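Local structure of putative type VI secretion protein (Escherichia coli, 4HH5) at residues N16-R21 with L45-Q50; E37-H42 with Q89-L94; E52-V57 with H112-H117; G120-N125 with W135-L140. The protein is the amino-terminal domain of the ClpV1 ATPase of a type VI secretion system, a ClpA/ClpB-family protein that probably binds and hydrolyses ATP. All blocks are in the same frame, centred on the assembly; numbering follows the deposited sequence. Where two conformers were deposited one is given.

Interaction 1: residues N16-R21 with L45-Q50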
loop_
_atom_site.group_PDB
_atom_site.type_symbol
_atom_site.label_atom_id
_atom_site.label_comp_id
_atom_site.label_asym_id
_atom_site.label_seq_id
_atom_site.Cartn_x
_atom_site.Cartn_y
_atom_site.Cartn_z
ATOM N N ASN A 16 -5.534 -4.498 -7.672
ATOM C CA ASN A 16 -5.048 -4.659 -9.036
ATOM C C ASN A 16 -3.808 -5.572 -8.946
ATOM O O ASN A 16 -3.352 -5.863 -7.830
ATOM C CB ASN A 16 -4.749 -3.299 -9.700
ATOM C CG ASN A 16 -3.571 -2.533 -9.130
ATOM O OD1 ASN A 16 -2.899 -2.944 -8.175
ATOM N ND2 ASN A 16 -3.307 -1.389 -9.707
ATOM N N HIS A 17 -3.276 -6.012 -10.094
ATOM C CA HIS A 17 -2.132 -6.916 -10.124
ATOM C C HIS A 17 -0.836 -6.415 -9.482
ATOM O O HIS A 17 -0.175 -7.183 -8.788
ATOM C CB HIS A 17 -1.964 -7.580 -11.498
ATOM C CG HIS A 17 -3.103 -8.502 -11.836
ATOM N ND1 HIS A 17 -3.696 -9.311 -10.876
ATOM C CD2 HIS A 17 -3.715 -8.718 -13.022
ATOM C CE1 HIS A 17 -4.651 -9.976 -11.504
ATOM N NE2 HIS A 17 -4.695 -9.665 -12.796
ATOM N N TYR A 18 -0.537 -5.118 -9.623
ATOM C CA TYR A 18 0.634 -4.460 -9.025
ATOM C C TYR A 18 0.616 -4.557 -7.477
ATOM O O TYR A 18 1.592 -5.011 -6.875
ATOM C CB TYR A 18 0.668 -2.993 -9.473
ATOM C CG TYR A 18 1.950 -2.273 -9.142
ATOM C CD1 TYR A 18 3.051 -2.351 -9.986
ATOM C CD2 TYR A 18 2.057 -1.491 -7.998
ATOM C CE1 TYR A 18 4.236 -1.681 -9.690
ATOM C CE2 TYR A 18 3.247 -0.835 -7.679
ATOM C CZ TYR A 18 4.334 -0.933 -8.532
ATOM O OH TYR A 18 5.503 -0.273 -8.248
ATOM N N CYS A 19 -0.511 -4.160 -6.863
ATOM C CA CYS A 19 -0.737 -4.184 -5.413
ATOM C C CYS A 19 -0.815 -5.591 -4.868
ATOM O O CYS A 19 -0.360 -5.806 -3.750
ATOM C CB CYS A 19 -1.975 -3.381 -5.031
ATOM S SG CYS A 19 -1.797 -1.604 -5.277
ATOM N N ALA A 20 -1.454 -6.523 -5.608
ATOM C CA ALA A 20 -1.558 -7.923 -5.195
ATOM C C ALA A 20 -0.175 -8.578 -5.154
ATOM O O ALA A 20 0.152 -9.235 -4.164
ATOM C CB ALA A 20 -2.491 -8.698 -6.116
ATOM N N ARG A 21 0.640 -8.379 -6.215
ATOM C CA ARG A 21 2.018 -8.882 -6.333
ATOM C C ARG A 21 2.864 -8.366 -5.149
ATOM O O ARG A 21 3.608 -9.142 -4.546
ATOM C CB ARG A 21 2.634 -8.402 -7.664
ATOM C CG ARG A 21 3.914 -9.095 -8.095
ATOM C CD ARG A 21 4.214 -8.766 -9.556
ATOM N NE ARG A 21 5.096 -7.604 -9.698
ATOM C CZ ARG A 21 4.831 -6.524 -10.429
ATOM N NH1 ARG A 21 3.685 -6.429 -11.099
ATOM N NH2 ARG A 21 5.706 -5.531 -10.500
ATOM N N LEU A 45 7.081 -1.150 1.377
ATOM C CA LEU A 45 8.444 -1.526 1.008
ATOM C C LEU A 45 8.409 -2.260 -0.341
ATOM O O LEU A 45 9.150 -1.901 -1.249
ATOM C CB LEU A 45 9.043 -2.423 2.105
ATOM C CG LEU A 45 10.512 -2.839 1.964
ATOM C CD1 LEU A 45 11.184 -2.849 3.294
ATOM C CD2 LEU A 45 10.637 -4.239 1.372
ATOM N N LYS A 46 7.532 -3.273 -0.464
ATOM C CA LYS A 46 7.397 -4.072 -1.677
ATOM C C LYS A 46 6.792 -3.309 -2.829
ATOM O O LYS A 46 7.198 -3.544 -3.969
ATOM C CB LYS A 46 6.678 -5.394 -1.413
ATOM C CG LYS A 46 7.549 -6.384 -0.637
ATOM C CD LYS A 46 8.599 -7.033 -1.542
ATOM C CE LYS A 46 9.711 -7.676 -0.756
ATOM N NZ LYS A 46 10.783 -8.178 -1.649
ATOM N N LEU A 47 5.886 -2.350 -2.546
ATOM C CA LEU A 47 5.334 -1.497 -3.598
ATOM C C LEU A 47 6.458 -0.639 -4.208
ATOM O O LEU A 47 6.623 -0.616 -5.429
ATOM C CB LEU A 47 4.194 -0.607 -3.074
ATOM C CG LEU A 47 2.831 -1.290 -2.848
ATOM C CD1 LEU A 47 1.955 -0.439 -1.919
ATOM C CD2 LEU A 47 2.092 -1.517 -4.174
ATOM N N LEU A 48 7.261 0.017 -3.348
ATOM C CA LEU A 48 8.392 0.847 -3.774
ATOM C C LEU A 48 9.478 0.009 -4.432
ATOM O O LEU A 48 10.145 0.493 -5.342
ATOM C CB LEU A 48 8.969 1.672 -2.606
ATOM C CG LEU A 48 8.040 2.707 -1.954
ATOM C CD1 LEU A 48 8.711 3.334 -0.765
ATOM C CD2 LEU A 48 7.601 3.800 -2.947
ATOM N N GLU A 49 9.627 -1.267 -4.010
ATOM C CA GLU A 49 10.591 -2.181 -4.617
ATOM C C GLU A 49 10.246 -2.488 -6.082
ATOM O O GLU A 49 11.148 -2.639 -6.912
ATOM C CB GLU A 49 10.723 -3.464 -3.809
ATOM C CG GLU A 49 11.933 -4.261 -4.234
ATOM C CD GLU A 49 12.405 -5.294 -3.239
ATOM O OE1 GLU A 49 11.762 -5.440 -2.176
ATOM O OE2 GLU A 49 13.447 -5.928 -3.511
ATOM N N GLN A 50 8.946 -2.563 -6.398
ATOM C CA GLN A 50 8.483 -2.782 -7.772
ATOM C C GLN A 50 8.780 -1.507 -8.576
ATOM O O GLN A 50 9.151 -1.592 -9.741
ATOM C CB GLN A 50 6.996 -3.181 -7.796
ATOM C CG GLN A 50 6.774 -4.554 -7.167
ATOM C CD GLN A 50 5.349 -5.056 -7.094
ATOM O OE1 GLN A 50 5.119 -6.192 -6.688
ATOM N NE2 GLN A 50 4.361 -4.252 -7.480
#
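Tyr18 holds CG anti to its backbone N (chi1 -169°), and Gln50 holds CG anti to its carbonyl carbon with the chain extended beyond it. These torsions send the ring and the amide toward each other, tip to tip. The contact is a helix-helix crossing in the mainly helical Clp amino-terminal domain. The segment axes of helices 17-21 and 45-50 pass 9.6 Å apart at 124°.

Gln50 is the largest contributor. Its NE2 donates to Tyr18 O over 2.9 Å, in a nearly straight bond. The nitrogen meets this carbonyl from above the carbonyl plane. The same NE2 sits over the centre of the Tyr18 ring, 3.2 Å above its plane. Ring and amide are almost perpendicular, so the amide stands on the ring rather than lying flat on it. On its other partner it does lie flat. The Arg21 guanidinium stacks on the Gln50 amide, offset, with the two planes 22° apart. Arg21 reaches there by a bend at chi3.

Beside the amide, Leu47 puts CD2 against the Tyr18 ring obliquely, 3.8 Å from Tyr18 CE2. Leu47 also packs on Ala22 of helix 17-32 and on Leu118 of helix 115-124. The Tyr18 hydroxyl is hydrogen-bonded to Glu52 N, just past the end of helix 40-50. Asn16 caps the start of helix 17-32. Its OD1 lies in line with the N-H of Cys19 and accepts from Cys19 N at 3.0 Å.

Interaction 2: residues E37-H42 with Q89-L94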
loop_
_atom_site.group_PDB
_atom_site.type_symbol
_atom_site.label_atom_id
_atom_site.label_comp_id
_atom_site.label_asym_id
_atom_site.label_seq_id
_atom_site.Cartn_x
_atom_site.Cartn_y
_atom_site.Cartn_z
ATOM N N GLU A 37 2.905 -10.806 11.713
ATOM C CA GLU A 37 1.980 -9.924 10.998
ATOM C C GLU A 37 2.504 -9.138 9.802
ATOM O O GLU A 37 3.571 -8.538 9.867
ATOM C CB GLU A 37 1.216 -9.020 11.980
ATOM C CG GLU A 37 0.378 -9.809 13.005
ATOM C CD GLU A 37 -0.482 -8.987 13.937
ATOM O OE1 GLU A 37 -1.504 -9.469 14.435
ATOM O OE2 GLU A 37 -0.081 -7.755 14.235
ATOM N N ILE A 38 1.710 -9.109 8.721
ATOM C CA ILE A 38 2.022 -8.353 7.507
ATOM C C ILE A 38 1.452 -6.955 7.751
ATOM O O ILE A 38 0.234 -6.795 7.880
ATOM C CB ILE A 38 1.452 -9.019 6.215
ATOM C CG1 ILE A 38 1.880 -10.495 6.102
ATOM C CG2 ILE A 38 1.868 -8.227 4.966
ATOM C CD1 ILE A 38 0.903 -11.405 5.413
ATOM N N THR A 39 2.341 -5.959 7.872
ATOM C CA THR A 39 1.960 -4.579 8.166
ATOM C C THR A 39 1.921 -3.701 6.896
ATOM O O THR A 39 2.522 -4.091 5.884
ATOM C CB THR A 39 2.959 -3.976 9.160
ATOM O OG1 THR A 39 4.193 -3.777 8.477
ATOM C CG2 THR A 39 3.143 -4.820 10.431
ATOM N N PRO A 40 1.303 -2.481 6.941
ATOM C CA PRO A 40 1.345 -1.597 5.759
ATOM C C PRO A 40 2.773 -1.218 5.387
ATOM O O PRO A 40 3.029 -0.999 4.216
ATOM C CB PRO A 40 0.535 -0.367 6.193
ATOM C CG PRO A 40 -0.291 -0.826 7.342
ATOM C CD PRO A 40 0.549 -1.847 8.044
ATOM N N GLU A 41 3.710 -1.185 6.369
ATOM C CA GLU A 41 5.122 -0.885 6.104
ATOM C C GLU A 41 5.742 -1.973 5.225
ATOM O O GLU A 41 6.487 -1.633 4.301
ATOM C CB GLU A 41 5.933 -0.703 7.400
ATOM C CG GLU A 41 5.602 0.562 8.178
ATOM C CD GLU A 41 4.431 0.484 9.140
ATOM O OE1 GLU A 41 3.677 -0.518 9.121
ATOM O OE2 GLU A 41 4.277 1.438 9.931
ATOM N N HIS A 42 5.415 -3.275 5.490
ATOM C CA HIS A 42 5.902 -4.407 4.678
ATOM C C HIS A 42 5.398 -4.247 3.236
ATOM O O HIS A 42 6.160 -4.456 2.284
ATOM C CB HIS A 42 5.414 -5.757 5.227
ATOM C CG HIS A 42 6.098 -6.214 6.483
ATOM N ND1 HIS A 42 5.439 -6.221 7.701
ATOM C CD2 HIS A 42 7.341 -6.719 6.655
ATOM C CE1 HIS A 42 6.311 -6.695 8.580
ATOM N NE2 HIS A 42 7.465 -7.018 8.000
ATOM N N GLN A 89 0.033 -13.508 8.988
ATOM C CA GLN A 89 -1.318 -13.025 8.881
ATOM C C GLN A 89 -1.265 -11.546 8.585
ATOM O O GLN A 89 -0.284 -10.881 8.921
ATOM C CB GLN A 89 -2.037 -13.185 10.223
ATOM C CG GLN A 89 -2.811 -14.468 10.349
ATOM C CD GLN A 89 -3.574 -14.533 11.652
ATOM O OE1 GLN A 89 -3.272 -13.835 12.637
ATOM N NE2 GLN A 89 -4.572 -15.397 11.686
ATOM N N LEU A 90 -2.378 -10.997 8.073
ATOM C CA LEU A 90 -2.466 -9.563 7.834
ATOM C C LEU A 90 -2.698 -8.887 9.177
ATOM O O LEU A 90 -3.552 -9.337 9.957
ATOM C CB LEU A 90 -3.635 -9.247 6.892
ATOM C CG LEU A 90 -3.547 -9.846 5.487
ATOM C CD1 LEU A 90 -4.823 -9.607 4.722
ATOM C CD2 LEU A 90 -2.368 -9.255 4.700
ATOM N N ALA A 91 -1.940 -7.821 9.458
ATOM C CA ALA A 91 -2.119 -7.065 10.693
ATOM C C ALA A 91 -3.458 -6.305 10.643
ATOM O O ALA A 91 -4.009 -6.076 9.555
ATOM C CB ALA A 91 -0.978 -6.088 10.882
ATOM N N GLN A 92 -3.977 -5.939 11.830
ATOM C CA GLN A 92 -5.197 -5.156 12.056
ATOM C C GLN A 92 -5.150 -3.868 11.220
ATOM O O GLN A 92 -6.127 -3.553 10.541
ATOM C CB GLN A 92 -5.322 -4.854 13.567
ATOM C CG GLN A 92 -6.249 -3.708 13.964
ATOM N N SER A 93 -3.998 -3.160 11.240
ATOM C CA SER A 93 -3.774 -1.922 10.491
ATOM C C SER A 93 -3.824 -2.166 8.977
ATOM O O SER A 93 -4.252 -1.275 8.238
ATOM C CB SER A 93 -2.432 -1.306 10.875
ATOM O OG SER A 93 -1.396 -2.256 10.683
ATOM N N LEU A 94 -3.396 -3.372 8.520
ATOM C CA LEU A 94 -3.440 -3.717 7.102
ATOM C C LEU A 94 -4.853 -4.007 6.620
ATOM O O LEU A 94 -5.204 -3.576 5.522
ATOM C CB LEU A 94 -2.460 -4.840 6.714
ATOM C CG LEU A 94 -2.050 -4.855 5.229
ATOM C CD1 LEU A 94 -1.769 -3.462 4.733
ATOM C CD2 LEU A 94 -0.819 -5.666 5.017
HETATM O O HOH W 1 -2.283 -6.122 14.524
#
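Residues 37-38 and 89-90 form two short parallel strands, with Glu37 paired to Gln89 and Ile38 to Leu90, each followed after one N-cap residue by a helix. Ile38 N donates to Gln89 O over 2.7 Å, in the carbonyl plane. One step on, Ala91 N returns a bond to Ile38 O at 2.9 Å, from above that carbonyl's plane.

Ile38 and Leu90 lie on one face of the sheet. Ile38 has CG1 beside its backbone N, and its CD1 comes within 4.0 Å of Leu90 CD2. Its other branch, CG2, meets Leu94 CD2 at 3.7 Å, the two side chains crossing obliquely. Leu94 has CG anti to its backbone N (chi1 -156°), and its second methyl, CD1, runs past the Pro40 ring. This two-stranded parallel sheet is the only one in the mainly helical Clp amino-terminal domain. It ties the start of helix 40-50 to the start of helix 92-107. Ile38 also packs on Ala26, Ala27 and Cys30 of helix 17-32.

Thr39 and His42 form a capping box. Thr39 OG1, whose position is less sure, accepts from His42 N over a long 3.3 Å, and His42 ND1 accepts from Thr39 N at 3.1 Å, close to the imidazole plane. On the opposite sheet face, Glu37 CB touches Ala91 CB at 3.8 Å. A water accepts from Gln92 N and donates to Glu37 OE2, 2.8 Å from that oxygen.

Interaction 3: residues E52-V57 with H112-H117; sequences EGDLTV and HIRSVH
Two helix starts meet in this contact: Gly53 is the N-cap of helix 54-61, and Arg114 is the N-cap of helix 115-124. Asp54 and Arg114 join them by a salt bridge in a largely buried contact. Arg114 grips the carboxylate side-on with two nitrogens. Its NE donates to Asp54 OD2 at 2.8 Å and its NH2 to Asp54 OD1 at 2.9 Å, both on syn lone pairs. The two side chains cross at about a right angle, their planar groups 33° apart. Arg114 has CG between the backbone N and the carbonyl carbon (chi1 57°) and its chain bends at chi3, which turns the edge of the guanidinium to the carboxylate.

OD2 has a second donor. Val116 N reaches its anti lone pair at 3.2 Å, so the carboxylate also binds a backbone N-H in the first turn of helix 115-124. That helix end, together with Arg114, would be expected to favour the charged form of Asp54. Ser115 OG touches Asp54 CB at 3.2 Å, and its hydrogen-bond partner is Glu158 OE2.

Arg114 NH1 pairs with Asp153 of helix 149-155, and Asp54 OD1 with Ser156 just after it. Leu55 packs on Leu44, Leu47 and Leu48 of helix 40-50.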
loop_
_atom_site.group_PDB
_atom_site.type_symbol
_atom_site.label_atom_id
_atom_site.label_comp_id
_atom_site.label_asym_id
_atom_site.label_seq_id
_atom_site.Cartn_x
_atom_site.Cartn_y
_atom_site.Cartn_z
ATOM N N GLU A 52 7.372 1.177 -10.110
ATOM C CA GLU A 52 6.826 1.664 -11.378
ATOM C C GLU A 52 5.347 2.058 -11.226
ATOM O O GLU A 52 4.709 2.416 -12.210
ATOM C CB GLU A 52 7.009 0.625 -12.520
ATOM C CG GLU A 52 8.441 0.358 -12.978
ATOM C CD GLU A 52 9.314 1.523 -13.415
ATOM O OE1 GLU A 52 10.555 1.361 -13.373
ATOM O OE2 GLU A 52 8.775 2.591 -13.786
ATOM N N GLY A 53 4.830 2.015 -9.998
ATOM C CA GLY A 53 3.432 2.319 -9.705
ATOM C C GLY A 53 3.122 3.759 -9.365
ATOM O O GLY A 53 3.957 4.651 -9.564
ATOM N N ASP A 54 1.898 3.991 -8.837
ATOM C CA ASP A 54 1.434 5.333 -8.490
ATOM C C ASP A 54 2.348 6.064 -7.519
ATOM O O ASP A 54 2.605 7.242 -7.731
ATOM C CB ASP A 54 -0.036 5.343 -8.015
ATOM C CG ASP A 54 -1.040 4.700 -8.969
ATOM O OD1 ASP A 54 -0.767 4.660 -10.187
ATOM O OD2 ASP A 54 -2.128 4.319 -8.513
ATOM N N LEU A 55 2.865 5.367 -6.486
ATOM C CA LEU A 55 3.757 5.950 -5.477
ATOM C C LEU A 55 5.029 6.536 -6.084
ATOM O O LEU A 55 5.406 7.661 -5.739
ATOM C CB LEU A 55 4.135 4.917 -4.403
ATOM C CG LEU A 55 3.070 4.511 -3.391
ATOM C CD1 LEU A 55 3.604 3.403 -2.492
ATOM C CD2 LEU A 55 2.647 5.693 -2.506
ATOM N N THR A 56 5.693 5.762 -6.969
ATOM C CA THR A 56 6.925 6.169 -7.664
ATOM C C THR A 56 6.678 7.379 -8.564
ATOM O O THR A 56 7.492 8.306 -8.568
ATOM C CB THR A 56 7.535 4.974 -8.428
ATOM O OG1 THR A 56 7.856 3.959 -7.477
ATOM C CG2 THR A 56 8.788 5.356 -9.233
ATOM N N VAL A 57 5.560 7.380 -9.304
ATOM C CA VAL A 57 5.164 8.493 -10.193
ATOM C C VAL A 57 5.002 9.796 -9.376
ATOM O O VAL A 57 5.505 10.851 -9.780
ATOM C CB VAL A 57 3.896 8.132 -11.021
ATOM C CG1 VAL A 57 3.313 9.354 -11.738
ATOM C CG2 VAL A 57 4.206 7.019 -12.025
ATOM N N HIS A 112 -11.412 -1.617 -8.965
ATOM C CA HIS A 112 -10.136 -2.148 -8.495
ATOM C C HIS A 112 -9.358 -1.182 -7.619
ATOM O O HIS A 112 -9.463 0.032 -7.788
ATOM C CB HIS A 112 -9.273 -2.615 -9.676
ATOM C CG HIS A 112 -9.859 -3.793 -10.388
ATOM N ND1 HIS A 112 -10.491 -3.653 -11.605
ATOM C CD2 HIS A 112 -9.943 -5.085 -9.995
ATOM C CE1 HIS A 112 -10.928 -4.863 -11.921
ATOM N NE2 HIS A 112 -10.610 -5.757 -10.988
ATOM N N ILE A 113 -8.565 -1.733 -6.692
ATOM C CA ILE A 113 -7.744 -0.946 -5.781
ATOM C C ILE A 113 -6.340 -0.801 -6.348
ATOM O O ILE A 113 -5.689 -1.806 -6.651
ATOM C CB ILE A 113 -7.713 -1.551 -4.349
ATOM C CG1 ILE A 113 -9.134 -1.872 -3.823
ATOM C CG2 ILE A 113 -6.948 -0.641 -3.373
ATOM C CD1 ILE A 113 -9.137 -2.777 -2.563
ATOM N N ARG A 114 -5.857 0.449 -6.446
ATOM C CA ARG A 114 -4.496 0.737 -6.896
ATOM C C ARG A 114 -3.730 1.413 -5.769
ATOM O O ARG A 114 -4.355 1.790 -4.770
ATOM C CB ARG A 114 -4.464 1.510 -8.224
ATOM C CG ARG A 114 -5.202 2.818 -8.254
ATOM C CD ARG A 114 -5.420 3.266 -9.681
ATOM N NE ARG A 114 -4.184 3.751 -10.303
ATOM C CZ ARG A 114 -4.121 4.255 -11.528
ATOM N NH1 ARG A 114 -5.216 4.338 -12.276
ATOM N NH2 ARG A 114 -2.962 4.687 -12.015
ATOM N N SER A 115 -2.390 1.557 -5.890
ATOM C CA SER A 115 -1.614 2.157 -4.794
ATOM C C SER A 115 -2.008 3.575 -4.416
ATOM O O SER A 115 -1.915 3.924 -3.243
ATOM C CB SER A 115 -0.108 2.007 -4.995
ATOM O OG SER A 115 0.345 2.746 -6.113
ATOM N N VAL A 116 -2.527 4.369 -5.372
ATOM C CA VAL A 116 -2.996 5.730 -5.067
ATOM C C VAL A 116 -4.172 5.703 -4.075
ATOM O O VAL A 116 -4.310 6.638 -3.297
ATOM C CB VAL A 116 -3.285 6.596 -6.328
ATOM C CG1 VAL A 116 -4.572 6.163 -7.032
ATOM C CG2 VAL A 116 -3.332 8.083 -5.977
ATOM N N HIS A 117 -4.998 4.625 -4.092
ATOM C CA HIS A 117 -6.130 4.469 -3.162
ATOM C C HIS A 117 -5.622 4.119 -1.777
ATOM O O HIS A 117 -6.191 4.578 -0.790
ATOM C CB HIS A 117 -7.149 3.425 -3.657
ATOM C CG HIS A 117 -7.710 3.740 -5.010
ATOM N ND1 HIS A 117 -7.839 2.765 -5.979
ATOM C CD2 HIS A 117 -8.160 4.917 -5.509
ATOM C CE1 HIS A 117 -8.363 3.373 -7.033
ATOM N NE2 HIS A 117 -8.556 4.673 -6.800
#

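Interaction 4: residues G120-N125 with W135-L140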
loop_
_atom_site.group_PDB
_atom_site.type_symbol
_atom_site.label_atom_id
_atom_site.label_comp_id
_atom_site.label_asym_id
_atom_site.label_seq_id
_atom_site.Cartn_x
_atom_site.Cartn_y
_atom_site.Cartn_z
ATOM N N GLY A 120 -4.406 7.403 -0.587
ATOM C CA GLY A 120 -5.566 8.201 -0.208
ATOM C C GLY A 120 -6.096 7.815 1.156
ATOM O O GLY A 120 -6.405 8.684 1.978
ATOM N N ALA A 121 -6.149 6.498 1.421
ATOM C CA ALA A 121 -6.579 5.954 2.704
ATOM C C ALA A 121 -5.596 6.384 3.812
ATOM O O ALA A 121 -6.029 6.877 4.853
ATOM C CB ALA A 121 -6.670 4.439 2.626
ATOM N N LEU A 122 -4.286 6.274 3.540
ATOM C CA LEU A 122 -3.203 6.643 4.454
ATOM C C LEU A 122 -3.181 8.125 4.843
ATOM O O LEU A 122 -2.984 8.442 6.017
ATOM C CB LEU A 122 -1.843 6.226 3.877
ATOM C CG LEU A 122 -0.689 6.192 4.869
ATOM C CD1 LEU A 122 -0.851 5.025 5.851
ATOM C CD2 LEU A 122 0.651 6.126 4.143
ATOM N N THR A 123 -3.378 9.025 3.871
ATOM C CA THR A 123 -3.369 10.472 4.118
ATOM C C THR A 123 -4.554 10.933 4.998
ATOM O O THR A 123 -4.449 11.949 5.689
ATOM C CB THR A 123 -3.158 11.246 2.795
ATOM O OG1 THR A 123 -2.652 12.554 3.071
ATOM C CG2 THR A 123 -4.413 11.325 1.941
ATOM N N GLU A 124 -5.666 10.172 4.969
ATOM C CA GLU A 124 -6.876 10.432 5.761
ATOM C C GLU A 124 -6.837 9.726 7.119
ATOM O O GLU A 124 -7.572 10.106 8.029
ATOM C CB GLU A 124 -8.134 10.033 4.974
ATOM C CG GLU A 124 -8.574 11.081 3.963
ATOM C CD GLU A 124 -9.379 12.263 4.480
ATOM O OE1 GLU A 124 -9.805 12.242 5.658
ATOM O OE2 GLU A 124 -9.606 13.207 3.687
ATOM N N ASN A 125 -5.983 8.699 7.254
ATOM C CA ASN A 125 -5.792 7.949 8.497
ATOM C C ASN A 125 -4.273 7.755 8.698
ATOM O O ASN A 125 -3.784 6.633 8.536
ATOM C CB ASN A 125 -6.529 6.606 8.412
ATOM C CG ASN A 125 -6.730 5.884 9.728
ATOM O OD1 ASN A 125 -6.261 6.307 10.795
ATOM N ND2 ASN A 125 -7.423 4.756 9.670
ATOM N N TRP A 135 6.672 10.436 6.122
ATOM C CA TRP A 135 6.058 11.772 6.075
ATOM C C TRP A 135 5.759 12.322 4.649
ATOM O O TRP A 135 4.704 12.952 4.511
ATOM C CB TRP A 135 6.815 12.794 6.962
ATOM C CG TRP A 135 8.181 13.143 6.459
ATOM C CD1 TRP A 135 9.365 12.602 6.857
ATOM C CD2 TRP A 135 8.499 14.111 5.447
ATOM N NE1 TRP A 135 10.405 13.159 6.146
ATOM C CE2 TRP A 135 9.898 14.074 5.258
ATOM C CE3 TRP A 135 7.725 14.968 4.634
ATOM C CZ2 TRP A 135 10.545 14.869 4.306
ATOM C CZ3 TRP A 135 8.366 15.740 3.676
ATOM C CH2 TRP A 135 9.758 15.690 3.521
ATOM N N PRO A 136 6.576 12.079 3.566
ATOM C CA PRO A 136 6.205 12.623 2.232
ATOM C C PRO A 136 4.882 12.093 1.679
ATOM O O PRO A 136 4.179 12.806 0.964
ATOM C CB PRO A 136 7.378 12.202 1.331
ATOM C CG PRO A 136 8.533 11.981 2.291
ATOM C CD PRO A 136 7.869 11.358 3.487
ATOM N N LEU A 137 4.539 10.846 2.033
ATOM C CA LEU A 137 3.305 10.172 1.619
ATOM C C LEU A 137 2.062 10.877 2.205
ATOM O O LEU A 137 0.973 10.733 1.666
ATOM C CB LEU A 137 3.362 8.694 2.071
ATOM C CG LEU A 137 4.196 7.721 1.199
ATOM C CD1 LEU A 137 5.696 7.909 1.390
ATOM C CD2 LEU A 137 3.853 6.285 1.514
ATOM N N LEU A 138 2.235 11.651 3.287
ATOM C CA LEU A 138 1.157 12.392 3.959
ATOM C C LEU A 138 1.000 13.841 3.464
ATOM O O LEU A 138 0.137 14.567 3.970
ATOM C CB LEU A 138 1.369 12.363 5.492
ATOM C CG LEU A 138 1.600 10.986 6.145
ATOM C CD1 LEU A 138 1.849 11.128 7.637
ATOM C CD2 LEU A 138 0.429 10.030 5.888
ATOM N N THR A 139 1.821 14.262 2.481
ATOM C CA THR A 139 1.820 15.640 1.965
ATOM C C THR A 139 0.702 15.981 0.990
ATOM O O THR A 139 0.302 17.141 0.927
ATOM C CB THR A 139 3.206 16.092 1.460
ATOM O OG1 THR A 139 3.588 15.293 0.342
ATOM C CG2 THR A 139 4.276 16.071 2.550
ATOM N N LEU A 140 0.218 14.999 0.213
ATOM C CA LEU A 140 -0.860 15.229 -0.752
ATOM C C LEU A 140 -2.195 14.868 -0.120
ATOM O O LEU A 140 -2.278 13.889 0.611
ATOM C CB LEU A 140 -0.643 14.403 -2.043
ATOM C CG LEU A 140 0.657 14.648 -2.826
ATOM C CD1 LEU A 140 0.984 13.469 -3.719
ATOM C CD2 LEU A 140 0.589 15.940 -3.639
HETATM O O HOH W 2 -2.033 13.461 5.890
#
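This is a local contact between the last turns of helix 115-124 and the loop that leads to helix 142-147, within the Clp amino-terminal domain. Only nine residues separate the two segments, so the chain doubles back on the helix it has just left. Residues 135-138 form a 3-10 turn. The nearest alpha carbons are those of Thr123 and Leu138.

A hydroxyl makes the direct polar link. Thr123 holds OG1 anti to its backbone N (chi1 -158°), which turns it toward the loop. OG1 donates to Leu140 O over 2.8 Å, in the plane of that carbonyl and at a C=O...O angle of 155°. A water makes a second link. It donates to Thr123 O at 2.9 Å and to Leu138 O at 3.1 Å, so it joins two backbone carbonyls that could not bond to each other.

Leucines fill the apolar side. Leu122 has CG anti to its backbone N, and its CD2 meets Leu137 CD2 at 4.1 Å, the chains crossing obliquely. Leu138 comes in at about a right angle and lays CD2 on Leu122, 4.1 Å from CG and 3.8 Å from its carbonyl O. Leu137 O is buried by the contact and has no modelled partner. Within the loop, Thr139 OG1 donates to Pro136 O at 2.6 Å, on a lone pair. Thr139 N bonds the same oxygen, so two donors hold this turn.

Helix 66-78 lies beyond the loop and meets Pro136 and Leu137 through Ile69. Helix 92-107 borders the other segment, where Ala121 touches Leu97 and Gln100.

All four contacts fall within the Clp R region of one domain. Interactions 1 and 3 are the closest pair, with centres 9 Å apart. They touch directly: Cys19 SG packs against Ser115 N, and Asn16 N probably bonds Ile113 O. Interactions 3 and 4 share helix 115-124 and meet where Leu55 packs on Leu137; their centres are 13 Å apart. Interactions 1 and 2 share helix 40-50, one near each end, with centres 14 Å apart. Interactions 2 and 3 lie on opposite sides of the chain's centre. Along the sequence, interaction 2 alternates with both 1 and 3, while interaction 4 comes last. Distant parts of the chain are thus interlocked into one compact helical domain.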